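Local structure of ALDH21) (Physcomitrella patens subsp. patens, 5MZ5) at the interface of chains A and B and the interface of chains A and C. The protein catalyses the NADP(+)-dependent oxidation of succinic semialdehyde to succinate, as an aldehyde dehydrogenase with a Rossmann-type cofactor-binding fold. Sequence-based numbering; all coordinates share one arbitrary frame. Chains: chain A/B/C, ALDH21).

Contact 1: the interface of chains A and B. Residues chain A 157, 159, 174, 504-506; chain B 464, 480, 491, 496.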
# COMPACT_ATOMS: atom_id res chain seq x y z
N GLU A 157 3.50 -4.42 7.72
CA GLU A 157 4.63 -3.97 6.90
C GLU A 157 5.93 -4.54 7.41
O GLU A 157 6.11 -4.72 8.61
CB GLU A 157 4.79 -2.44 6.96
CG GLU A 157 3.60 -1.54 6.68
CD GLU A 157 4.06 -0.09 6.75
OE1 GLU A 157 4.01 0.50 7.86
OE2 GLU A 157 4.57 0.41 5.72
N ILE A 159 9.49 -2.99 7.52
CA ILE A 159 10.08 -1.67 7.33
C ILE A 159 11.58 -1.65 7.58
O ILE A 159 12.05 -2.20 8.59
CB ILE A 159 9.34 -0.54 8.15
CG1 ILE A 159 9.41 -0.76 9.69
CG2 ILE A 159 7.88 -0.35 7.67
CD1 ILE A 159 8.95 0.49 10.57
N VAL A 174 5.83 -4.31 11.38
CA VAL A 174 4.68 -3.56 11.88
C VAL A 174 3.45 -4.42 11.66
O VAL A 174 3.17 -4.79 10.53
CB VAL A 174 4.55 -2.17 11.22
CG1 VAL A 174 3.40 -1.38 11.85
CG2 VAL A 174 5.85 -1.38 11.33
N THR A 504 -1.59 -0.57 16.36
CA THR A 504 -0.30 -0.78 15.71
C THR A 504 0.74 -1.23 16.75
O THR A 504 0.83 -0.64 17.82
CB THR A 504 0.14 0.51 14.99
OG1 THR A 504 -0.81 0.78 13.96
CG2 THR A 504 1.54 0.39 14.36
N LYS A 505 1.53 -2.27 16.41
CA LYS A 505 2.64 -2.74 17.24
C LYS A 505 3.82 -2.98 16.32
O LYS A 505 3.68 -3.62 15.28
CB LYS A 505 2.31 -4.01 18.03
CG LYS A 505 3.30 -4.33 19.16
CD LYS A 505 3.04 -5.70 19.82
CE LYS A 505 1.62 -5.86 20.38
NZ LYS A 505 1.42 -7.16 21.09
N VAL A 506 4.99 -2.46 16.69
CA VAL A 506 6.22 -2.68 15.90
C VAL A 506 7.20 -3.59 16.65
O VAL A 506 7.38 -3.44 17.85
CB VAL A 506 6.87 -1.35 15.40
CG1 VAL A 506 7.26 -0.42 16.58
CG2 VAL A 506 8.08 -1.61 14.47
N GLY B 464 3.19 -0.68 22.39
CA GLY B 464 3.23 -0.19 21.02
C GLY B 464 4.48 -0.66 20.27
O GLY B 464 4.48 -0.75 19.04
N PRO B 480 6.63 3.63 14.12
CA PRO B 480 5.39 4.07 14.81
C PRO B 480 5.65 3.98 16.33
O PRO B 480 5.95 2.91 16.87
CB PRO B 480 4.32 3.08 14.34
CG PRO B 480 5.08 1.86 13.92
CD PRO B 480 6.48 2.27 13.53
N ARG B 491 -0.09 7.17 17.33
CA ARG B 491 1.34 7.02 17.11
C ARG B 491 1.99 8.25 16.53
O ARG B 491 1.42 8.91 15.66
CB ARG B 491 1.64 5.82 16.18
CG ARG B 491 1.14 4.46 16.65
CD ARG B 491 1.88 3.97 17.89
NE ARG B 491 1.35 2.69 18.32
CZ ARG B 491 0.32 2.54 19.15
NH1 ARG B 491 -0.26 3.61 19.69
NH2 ARG B 491 -0.12 1.34 19.47
N TYR B 496 3.36 8.44 10.65
CA TYR B 496 2.20 8.12 11.50
C TYR B 496 1.62 9.37 12.12
O TYR B 496 0.41 9.51 12.19
CB TYR B 496 2.55 7.08 12.57
CG TYR B 496 3.25 5.88 11.98
CD1 TYR B 496 4.64 5.86 11.85
CD2 TYR B 496 2.53 4.78 11.53
CE1 TYR B 496 5.29 4.78 11.24
CE2 TYR B 496 3.17 3.68 10.94
CZ TYR B 496 4.55 3.69 10.81
OH TYR B 496 5.19 2.61 10.27

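Contact 2: the interface of chains A and B. Residues chain A 465-466, 474, 476, 479-480; chain B 161, 170, 506, 508.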
# COMPACT_ATOMS: atom_id res chain seq x y z
N GLY A 465 -17.04 13.16 1.93
CA GLY A 465 -17.32 12.60 0.62
C GLY A 465 -18.01 13.57 -0.33
O GLY A 465 -19.01 14.19 0.04
N VAL A 466 -17.47 13.69 -1.55
CA VAL A 466 -18.02 14.54 -2.60
C VAL A 466 -18.60 13.61 -3.65
O VAL A 466 -17.88 12.79 -4.23
CB VAL A 466 -16.99 15.56 -3.19
CG1 VAL A 466 -17.61 16.38 -4.34
CG2 VAL A 466 -16.44 16.48 -2.12
N LEU A 474 -25.64 9.30 -1.83
CA LEU A 474 -24.96 8.09 -2.27
C LEU A 474 -23.90 7.59 -1.29
O LEU A 474 -23.02 8.33 -0.87
CB LEU A 474 -24.38 8.28 -3.68
CG LEU A 474 -23.68 7.07 -4.34
CD1 LEU A 474 -24.66 5.91 -4.56
CD2 LEU A 474 -23.06 7.49 -5.67
N VAL A 476 -21.50 3.86 -0.89
CA VAL A 476 -21.06 2.51 -1.22
C VAL A 476 -20.52 1.97 0.12
O VAL A 476 -19.75 2.65 0.79
CB VAL A 476 -20.03 2.43 -2.37
CG1 VAL A 476 -19.66 0.97 -2.68
CG2 VAL A 476 -20.58 3.11 -3.62
N GLN A 479 -16.77 2.40 0.76
CA GLN A 479 -16.16 3.72 0.72
C GLN A 479 -15.80 4.25 2.13
O GLN A 479 -16.50 3.89 3.08
CB GLN A 479 -17.09 4.71 -0.00
CG GLN A 479 -18.05 5.48 0.93
CD GLN A 479 -19.00 6.37 0.19
OE1 GLN A 479 -19.61 5.96 -0.80
NE2 GLN A 479 -19.15 7.59 0.68
N PRO A 480 -14.80 5.16 2.29
CA PRO A 480 -14.60 5.77 3.63
C PRO A 480 -15.76 6.76 3.85
O PRO A 480 -15.95 7.69 3.06
CB PRO A 480 -13.23 6.44 3.53
CG PRO A 480 -13.03 6.69 2.06
CD PRO A 480 -13.86 5.70 1.28
N LEU B 161 -15.59 1.18 -7.10
CA LEU B 161 -16.70 1.24 -6.15
C LEU B 161 -17.87 0.37 -6.61
O LEU B 161 -18.85 0.21 -5.88
CB LEU B 161 -17.09 2.69 -5.82
CG LEU B 161 -16.15 3.43 -4.84
CD1 LEU B 161 -16.57 4.88 -4.70
CD2 LEU B 161 -16.12 2.76 -3.43
N LEU B 170 -19.64 3.07 -10.67
CA LEU B 170 -19.08 3.85 -9.58
C LEU B 170 -17.60 3.59 -9.38
O LEU B 170 -17.13 2.45 -9.42
CB LEU B 170 -19.85 3.67 -8.26
CG LEU B 170 -21.37 4.04 -8.28
CD1 LEU B 170 -21.99 3.88 -6.92
CD2 LEU B 170 -21.61 5.49 -8.76
N VAL B 506 -13.29 11.37 -0.06
CA VAL B 506 -13.49 10.54 -1.24
C VAL B 506 -14.34 11.31 -2.27
O VAL B 506 -15.32 11.97 -1.91
CB VAL B 506 -14.06 9.12 -0.91
CG1 VAL B 506 -15.43 9.18 -0.20
CG2 VAL B 506 -14.14 8.23 -2.16
N VAL B 508 -16.66 10.33 -5.07
CA VAL B 508 -17.40 9.19 -5.61
C VAL B 508 -17.91 9.65 -6.97
O VAL B 508 -18.66 10.62 -7.05
CB VAL B 508 -18.54 8.66 -4.68
CG1 VAL B 508 -19.26 7.47 -5.32
CG2 VAL B 508 -17.98 8.26 -3.31

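Contact 3: the interface of chains A and C. Residues chain A 162-165, 168; chain C 98.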
# COMPACT_ATOMS: atom_id res chain seq x y z
N ASP A 162 17.11 1.28 9.23
CA ASP A 162 18.49 1.78 9.07
C ASP A 162 18.48 2.98 8.11
O ASP A 162 19.09 2.97 7.05
CB ASP A 162 19.43 0.65 8.61
CG ASP A 162 19.06 -0.07 7.31
OD1 ASP A 162 17.86 -0.10 6.96
OD2 ASP A 162 19.98 -0.59 6.65
N ILE A 163 17.77 4.04 8.53
CA ILE A 163 17.57 5.28 7.77
C ILE A 163 18.75 6.24 7.88
O ILE A 163 18.84 7.18 7.10
CB ILE A 163 16.22 5.98 8.14
CG1 ILE A 163 16.18 6.36 9.65
CG2 ILE A 163 15.02 5.11 7.70
CD1 ILE A 163 15.06 7.39 10.09
N SER A 164 19.62 6.02 8.86
CA SER A 164 20.83 6.80 9.13
C SER A 164 21.85 5.87 9.78
O SER A 164 21.47 4.77 10.19
CB SER A 164 20.52 8.03 9.98
OG SER A 164 19.96 7.68 11.24
N ALA A 165 23.13 6.27 9.82
CA ALA A 165 24.24 5.48 10.35
C ALA A 165 24.06 5.03 11.79
O ALA A 165 24.43 3.90 12.12
CB ALA A 165 25.57 6.22 10.19
N LYS A 168 22.04 1.72 12.07
CA LYS A 168 22.61 0.56 11.38
C LYS A 168 22.15 -0.77 12.02
O LYS A 168 22.14 -0.89 13.25
CB LYS A 168 24.16 0.65 11.41
CG LYS A 168 24.88 -0.49 10.70
CD LYS A 168 26.38 -0.48 10.93
CE LYS A 168 27.05 -1.66 10.26
NZ LYS A 168 28.37 -1.31 9.66
N TYR C 98 20.81 3.40 4.45
CA TYR C 98 21.41 4.72 4.63
C TYR C 98 22.72 4.87 3.82
O TYR C 98 23.08 5.98 3.45
CB TYR C 98 21.63 5.02 6.14
CG TYR C 98 22.75 4.22 6.76
CD1 TYR C 98 22.52 2.94 7.26
CD2 TYR C 98 24.06 4.70 6.76
CE1 TYR C 98 23.56 2.15 7.75
CE2 TYR C 98 25.11 3.92 7.25
CZ TYR C 98 24.85 2.65 7.75
OH TYR C 98 25.86 1.90 8.26

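Contact 1: the interface of chains A and B
Strand 502-510 of chain A meets loop residues of chain B, and the amide N of A:Val506 donates to the carbonyl O of B:Gly464 at 3.0 Å, with an angle of 161° at the hydrogen. On the same strand the carbonyl of A:Thr504 takes the terminal NH2 of B:Arg491; NH2 and O lie 2.7 Å apart. The oxygen sits at the edge of the guanidinium, nearly in its plane, and the donor in turn lies in the carbonyl plane. B:Arg491 gets there by bending at its second torsion (chi2 -68°), and its NE adds a weak bond to the same oxygen. On the tyrosine side of these bonds, the ring of B:Pro480 packs against A:Thr504 and A:Val506. The A:Thr504 side chain crosses the proline at about a right angle and puts methyl CG2, anti to its backbone N, 3.9 Å from ring carbon CG, while CB of A:Val506 stands 4.0 Å from that same CG. Within chain B, CB of B:Pro480 sits over the centre of one face of the B:Tyr496 ring. The phenol OH then points tip to tip at carboxylate OE1 of A:Glu157, a weak bond to a poorly ordered side chain. The patch pins the chain A strand to chain B within a two-fold interface, likely the family's usual dimer contact.

Contact 2: the interface of chains A and B
Two backbone hydrogen bonds join A:Val466 to strand 502-510 of chain B: its N donates to the carbonyl O of B:Val506 at 2.8 Å, and its O accepts from N of B:Val508 at 2.9 Å. Both donors lie nearly along the C=O axis. With A:Gly465 paired to B:Val506 in a parallel bridge, strand 465-468 continues a sheet across the subunit boundary. The apolar contacts flank this seam. Methyl CD2 of A:Leu474 lies 3.8 Å from CG1 of B:Val508, and the leucine meets B:Leu170 tip to tip. A:Val476 slides past B:Leu170 in the opposite direction, CG2 to CD1 at 3.7 Å, while its other methyl, CG1 (anti to the backbone N, chi1 -178°), turns to B:Leu161. Polar support comes from within chain A: the amide oxygen OE1 of A:Gln479 accepts from N of A:Val476 at 2.8 Å, almost straight at the hydrogen though the donor sits above the amide plane. The same side chain crosses B:Val508 at about a right angle. An alanine in place of A:Gln479 would probably leave the A:Val476 amide without this acceptor and open a gap beside B:Val508. The site splices the two subunits into one sheet and may steady the loop that carries A:Arg475, a succinate-binding residue.

Contact 3: the interface of chains A and C
The loop after strand 156-160 of chain A, with the short 3-10 helix 165-167 and A:Lys168 just beyond it, packs along one face and an edge of C:Tyr98 at the start of helix 97-113 of chain C. The tyrosine buries 101 Å² here. CG of C:Tyr98 lies between its own backbone N and carbonyl carbon (chi1 72°), a torsion that turns the ring into the bend of the chain A loop. A:Ala165 covers one face: its CA stands 3.7 Å from the ring centroid in a CH-pi contact, offset toward the rim, and its methyl CB lies 3.8 Å from ring carbon CE2. At the edge of the ring, in its plane, is the carbonyl O of A:Asp162, 3.4 Å from CD1. That oxygen also takes a weak, strongly bent bond from the backbone N of C:Tyr98. Near the root of the side chain, CA of A:Ser164 packs on CB of C:Tyr98 at 3.6 Å. At the far end A:Lys168 crosses the tyrosine obliquely. Its CG, anti to the backbone N (chi1 -179°), lies 3.6 Å from the phenol OH, and CD is as near, so the hydroxyl meets the aliphatic stem of the lysine. One aromatic side chain is thus gripped mainly by backbone and methylene groups. The contact fits chain C onto the chain A loop, within a two-fold A-C interface that may join dimers into the tetramer.

The centre of contact 1 lies about 28 Å from that of contact 2 and 18 Å from that of contact 3; contacts 2 and 3 are about 40 Å apart. Contacts 1 and 2 belong to the same two-fold A-B interface and share strand 502-510 and Pro480, with the roles of the chains exchanged: Val506 offers its N in one and its O in the other. Contact 3 uses the loop beyond strand 156-160, which contributes to contact 1, and so links the A-B pair to chain C. Contact 2, its centre about 12 Å from predicted active-site residue A:Glu285, is the nearest of the three.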